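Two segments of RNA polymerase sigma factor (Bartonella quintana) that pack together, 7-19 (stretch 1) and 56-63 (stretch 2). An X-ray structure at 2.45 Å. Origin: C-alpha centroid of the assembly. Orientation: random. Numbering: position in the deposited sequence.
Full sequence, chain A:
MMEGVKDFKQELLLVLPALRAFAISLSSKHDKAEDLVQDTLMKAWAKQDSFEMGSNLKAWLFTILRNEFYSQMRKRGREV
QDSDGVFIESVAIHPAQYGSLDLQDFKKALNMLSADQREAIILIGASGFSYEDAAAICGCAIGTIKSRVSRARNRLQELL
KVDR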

# COMPACT_ATOMS: atom_id res chain seq x y z
N ASP A 7 -1.57 -12.03 -21.07
CA ASP A 7 -2.18 -12.41 -19.80
C ASP A 7 -1.58 -11.75 -18.56
O ASP A 7 -2.32 -11.23 -17.72
CB ASP A 7 -2.11 -13.93 -19.63
CG ASP A 7 -3.10 -14.66 -20.52
OD1 ASP A 7 -3.76 -14.00 -21.36
OD2 ASP A 7 -3.21 -15.89 -20.39
N PHE A 8 -0.26 -11.76 -18.44
CA PHE A 8 0.39 -11.15 -17.28
C PHE A 8 0.10 -9.65 -17.23
O PHE A 8 -0.14 -9.09 -16.16
CB PHE A 8 1.90 -11.40 -17.29
CG PHE A 8 2.61 -10.83 -16.10
CD1 PHE A 8 2.46 -11.43 -14.85
CD2 PHE A 8 3.40 -9.71 -16.21
CE1 PHE A 8 3.11 -10.91 -13.74
CE2 PHE A 8 4.05 -9.19 -15.10
CZ PHE A 8 3.90 -9.79 -13.87
N LYS A 9 0.13 -9.01 -18.39
CA LYS A 9 -0.18 -7.59 -18.50
C LYS A 9 -1.59 -7.26 -18.04
O LYS A 9 -1.81 -6.29 -17.31
CB LYS A 9 0.01 -7.12 -19.95
CG LYS A 9 -0.41 -5.68 -20.19
CD LYS A 9 -0.64 -5.42 -21.66
CE LYS A 9 -1.27 -4.06 -21.89
NZ LYS A 9 -1.32 -3.71 -23.34
N GLN A 10 -2.55 -8.08 -18.46
CA GLN A 10 -3.95 -7.87 -18.12
C GLN A 10 -4.21 -8.09 -16.64
O GLN A 10 -5.06 -7.44 -16.04
CB GLN A 10 -4.85 -8.77 -18.97
CG GLN A 10 -4.85 -8.42 -20.45
CD GLN A 10 -5.82 -9.26 -21.25
OE1 GLN A 10 -5.69 -10.48 -21.32
NE2 GLN A 10 -6.79 -8.61 -21.87
N GLU A 11 -3.47 -9.02 -16.05
CA GLU A 11 -3.55 -9.27 -14.61
C GLU A 11 -3.02 -8.07 -13.82
O GLU A 11 -3.56 -7.72 -12.77
CB GLU A 11 -2.77 -10.53 -14.23
CG GLU A 11 -3.38 -11.83 -14.74
CD GLU A 11 -4.54 -12.33 -13.90
OE1 GLU A 11 -4.81 -13.55 -13.91
OE2 GLU A 11 -5.21 -11.50 -13.23
N LEU A 12 -1.97 -7.44 -14.34
CA LEU A 12 -1.39 -6.26 -13.71
C LEU A 12 -2.36 -5.09 -13.68
O LEU A 12 -2.48 -4.41 -12.66
CB LEU A 12 -0.11 -5.84 -14.43
CG LEU A 12 1.14 -6.67 -14.12
CD1 LEU A 12 2.31 -6.20 -14.97
CD2 LEU A 12 1.48 -6.56 -12.64
N LEU A 13 -3.04 -4.87 -14.80
CA LEU A 13 -4.00 -3.77 -14.91
C LEU A 13 -5.11 -3.87 -13.87
O LEU A 13 -5.65 -2.86 -13.43
CB LEU A 13 -4.61 -3.75 -16.32
CG LEU A 13 -3.66 -3.29 -17.43
CD1 LEU A 13 -4.23 -3.61 -18.80
CD2 LEU A 13 -3.38 -1.80 -17.30
N LEU A 14 -5.45 -5.10 -13.47
CA LEU A 14 -6.44 -5.31 -12.42
C LEU A 14 -5.92 -4.89 -11.05
O LEU A 14 -6.66 -4.33 -10.24
CB LEU A 14 -6.86 -6.78 -12.37
CG LEU A 14 -7.75 -7.33 -13.49
CD1 LEU A 14 -8.30 -8.69 -13.08
CD2 LEU A 14 -8.87 -6.37 -13.83
N VAL A 15 -4.64 -5.16 -10.80
CA VAL A 15 -4.06 -4.96 -9.48
C VAL A 15 -3.46 -3.56 -9.34
O VAL A 15 -3.36 -3.02 -8.24
CB VAL A 15 -2.96 -6.02 -9.20
CG1 VAL A 15 -2.38 -5.85 -7.80
CG2 VAL A 15 -3.53 -7.41 -9.36
N LEU A 16 -3.11 -2.97 -10.48
CA LEU A 16 -2.39 -1.69 -10.51
C LEU A 16 -3.04 -0.55 -9.70
O LEU A 16 -2.33 0.19 -9.01
CB LEU A 16 -2.21 -1.25 -11.97
CG LEU A 16 -1.02 -0.32 -12.25
CD1 LEU A 16 0.18 -0.71 -11.40
CD2 LEU A 16 -0.66 -0.35 -13.73
N PRO A 17 -4.38 -0.39 -9.76
CA PRO A 17 -4.97 0.68 -8.94
C PRO A 17 -4.80 0.45 -7.44
O PRO A 17 -4.52 1.40 -6.70
CB PRO A 17 -6.45 0.64 -9.31
CG PRO A 17 -6.48 0.05 -10.67
CD PRO A 17 -5.39 -0.98 -10.67
N ALA A 18 -4.96 -0.79 -6.99
CA ALA A 18 -4.80 -1.11 -5.57
C ALA A 18 -3.34 -1.02 -5.17
O ALA A 18 -3.02 -0.64 -4.04
CB ALA A 18 -5.35 -2.50 -5.28
N LEU A 19 -2.46 -1.38 -6.09
CA LEU A 19 -1.02 -1.30 -5.87
C LEU A 19 -0.59 0.15 -5.63
O LEU A 19 0.24 0.43 -4.77
CB LEU A 19 -0.26 -1.89 -7.05
CG LEU A 19 1.25 -2.07 -6.88
CD1 LEU A 19 1.54 -3.12 -5.82
CD2 LEU A 19 1.89 -2.45 -8.21
N ASN A 56 -1.11 -16.20 -4.69
CA ASN A 56 -1.72 -14.88 -4.71
C ASN A 56 -0.84 -13.87 -5.44
O ASN A 56 0.23 -13.50 -4.95
CB ASN A 56 -2.01 -14.40 -3.29
CG ASN A 56 -2.97 -13.23 -3.24
OD1 ASN A 56 -2.85 -12.28 -4.01
ND2 ASN A 56 -3.94 -13.30 -2.34
N LEU A 57 -1.29 -13.44 -6.61
CA LEU A 57 -0.52 -12.49 -7.42
C LEU A 57 -0.47 -11.11 -6.76
O LEU A 57 0.56 -10.44 -6.80
CB LEU A 57 -1.12 -12.38 -8.82
CG LEU A 57 -0.41 -11.40 -9.76
CD1 LEU A 57 1.02 -11.83 -10.01
CD2 LEU A 57 -1.18 -11.26 -11.07
N LYS A 58 -1.59 -10.70 -6.17
CA LYS A 58 -1.68 -9.41 -5.51
C LYS A 58 -0.69 -9.35 -4.35
O LYS A 58 0.00 -8.35 -4.16
CB LYS A 58 -3.10 -9.15 -5.01
CG LYS A 58 -3.36 -7.72 -4.59
CD LYS A 58 -4.75 -7.56 -3.99
CE LYS A 58 -5.83 -8.05 -4.95
NZ LYS A 58 -7.17 -8.08 -4.32
N ALA A 59 -0.63 -10.42 -3.57
CA ALA A 59 0.30 -10.50 -2.45
C ALA A 59 1.75 -10.51 -2.94
O ALA A 59 2.64 -9.95 -2.30
CB ALA A 59 0.02 -11.74 -1.61
N TRP A 60 1.97 -11.16 -4.08
CA TRP A 60 3.29 -11.21 -4.69
C TRP A 60 3.75 -9.82 -5.11
O TRP A 60 4.90 -9.43 -4.90
CB TRP A 60 3.28 -12.15 -5.90
CG TRP A 60 4.62 -12.38 -6.52
CD1 TRP A 60 5.64 -13.15 -6.03
CD2 TRP A 60 5.10 -11.83 -7.76
NE1 TRP A 60 6.71 -13.11 -6.88
CE2 TRP A 60 6.41 -12.31 -7.95
CE3 TRP A 60 4.54 -10.99 -8.73
CZ2 TRP A 60 7.17 -11.98 -9.07
CZ3 TRP A 60 5.30 -10.65 -9.83
CH2 TRP A 60 6.60 -11.15 -9.99
N LEU A 61 2.83 -9.06 -5.71
CA LEU A 61 3.12 -7.71 -6.17
C LEU A 61 3.32 -6.74 -5.01
O LEU A 61 4.22 -5.91 -5.03
CB LEU A 61 1.99 -7.21 -7.08
CG LEU A 61 1.88 -7.91 -8.44
CD1 LEU A 61 0.61 -7.52 -9.15
CD2 LEU A 61 3.10 -7.60 -9.29
N PHE A 62 2.46 -6.86 -4.00
CA PHE A 62 2.54 -6.00 -2.82
C PHE A 62 3.85 -6.23 -2.06
O PHE A 62 4.41 -5.30 -1.49
CB PHE A 62 1.35 -6.25 -1.89
CG PHE A 62 0.13 -5.43 -2.23
CD1 PHE A 62 -0.35 -5.39 -3.53
CD2 PHE A 62 -0.54 -4.72 -1.25
CE1 PHE A 62 -1.47 -4.64 -3.84
CE2 PHE A 62 -1.66 -3.98 -1.56
CZ PHE A 62 -2.13 -3.94 -2.86
N THR A 63 4.32 -7.47 -2.06
CA THR A 63 5.58 -7.82 -1.41
C THR A 63 6.75 -7.10 -2.05
O THR A 63 7.64 -6.59 -1.36
CB THR A 63 5.83 -9.34 -1.46
OG1 THR A 63 4.72 -10.03 -0.87
CG2 THR A 63 7.11 -9.70 -0.70

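Residues 7-19 form one helix and residues 57-63 another, both running on beyond these segments; their axes cross at -59° and approach to 10.5 Å. The first helix is kinked near Pro17: its ring nitrogen has no hydrogen to donate, and the N of Ala18 also lacks a bond to the preceding turn, but Leu19 N resumes the pattern with Val15 O at 2.8 Å. Asn56 caps the second helix, its OD1 accepting from Ala59 N at 2.9 Å. The backbones come nearest where Val15 CA lies 6.4 Å from Lys58 CA and Leu19 CA 6.6 Å from Phe62 CA. No hydrogen bond crosses between the segments; the 485 Å² buried, summed over both sides, is covered mainly by apolar side chains. Val15 and Leu61 both point toward the opposing helix and meet at 3.7 Å (CG1 to CD1). Val15, short and branched at CB, suits this close approach: the same CG1 lies 3.8 Å from Lys58 CG and 4.2 Å from Phe62 CE1, at the edge of that ring. Leu12 CD2 also reaches Leu61 CD1, at 3.7 Å. Near the kink, small Ala18 leaves room for the Phe62 ring, whose CZ sits 4.3 Å from Ala18 CB and 3.6 Å from Ala18 O. Leu19 leaves its backbone sideways, yet its CD1 comes within 3.7 Å of Phe62 CD1. Toward the start of both helices, Leu57 points at the first helix with chi1 t and chi2 p, placing CD2 3.6 Å from Glu11 CB and CD1 4.4 Å from Phe8 CE1. Glu11 thus contributes aliphatic carbon while remaining exposed. Phe8, also t, brings CZ to 4.4 Å from Trp60 CZ3, which lies at the edge of the Phe8 ring. Lys58 likewise packs through its aliphatic chain at the margin, leaving its amine free of this contact.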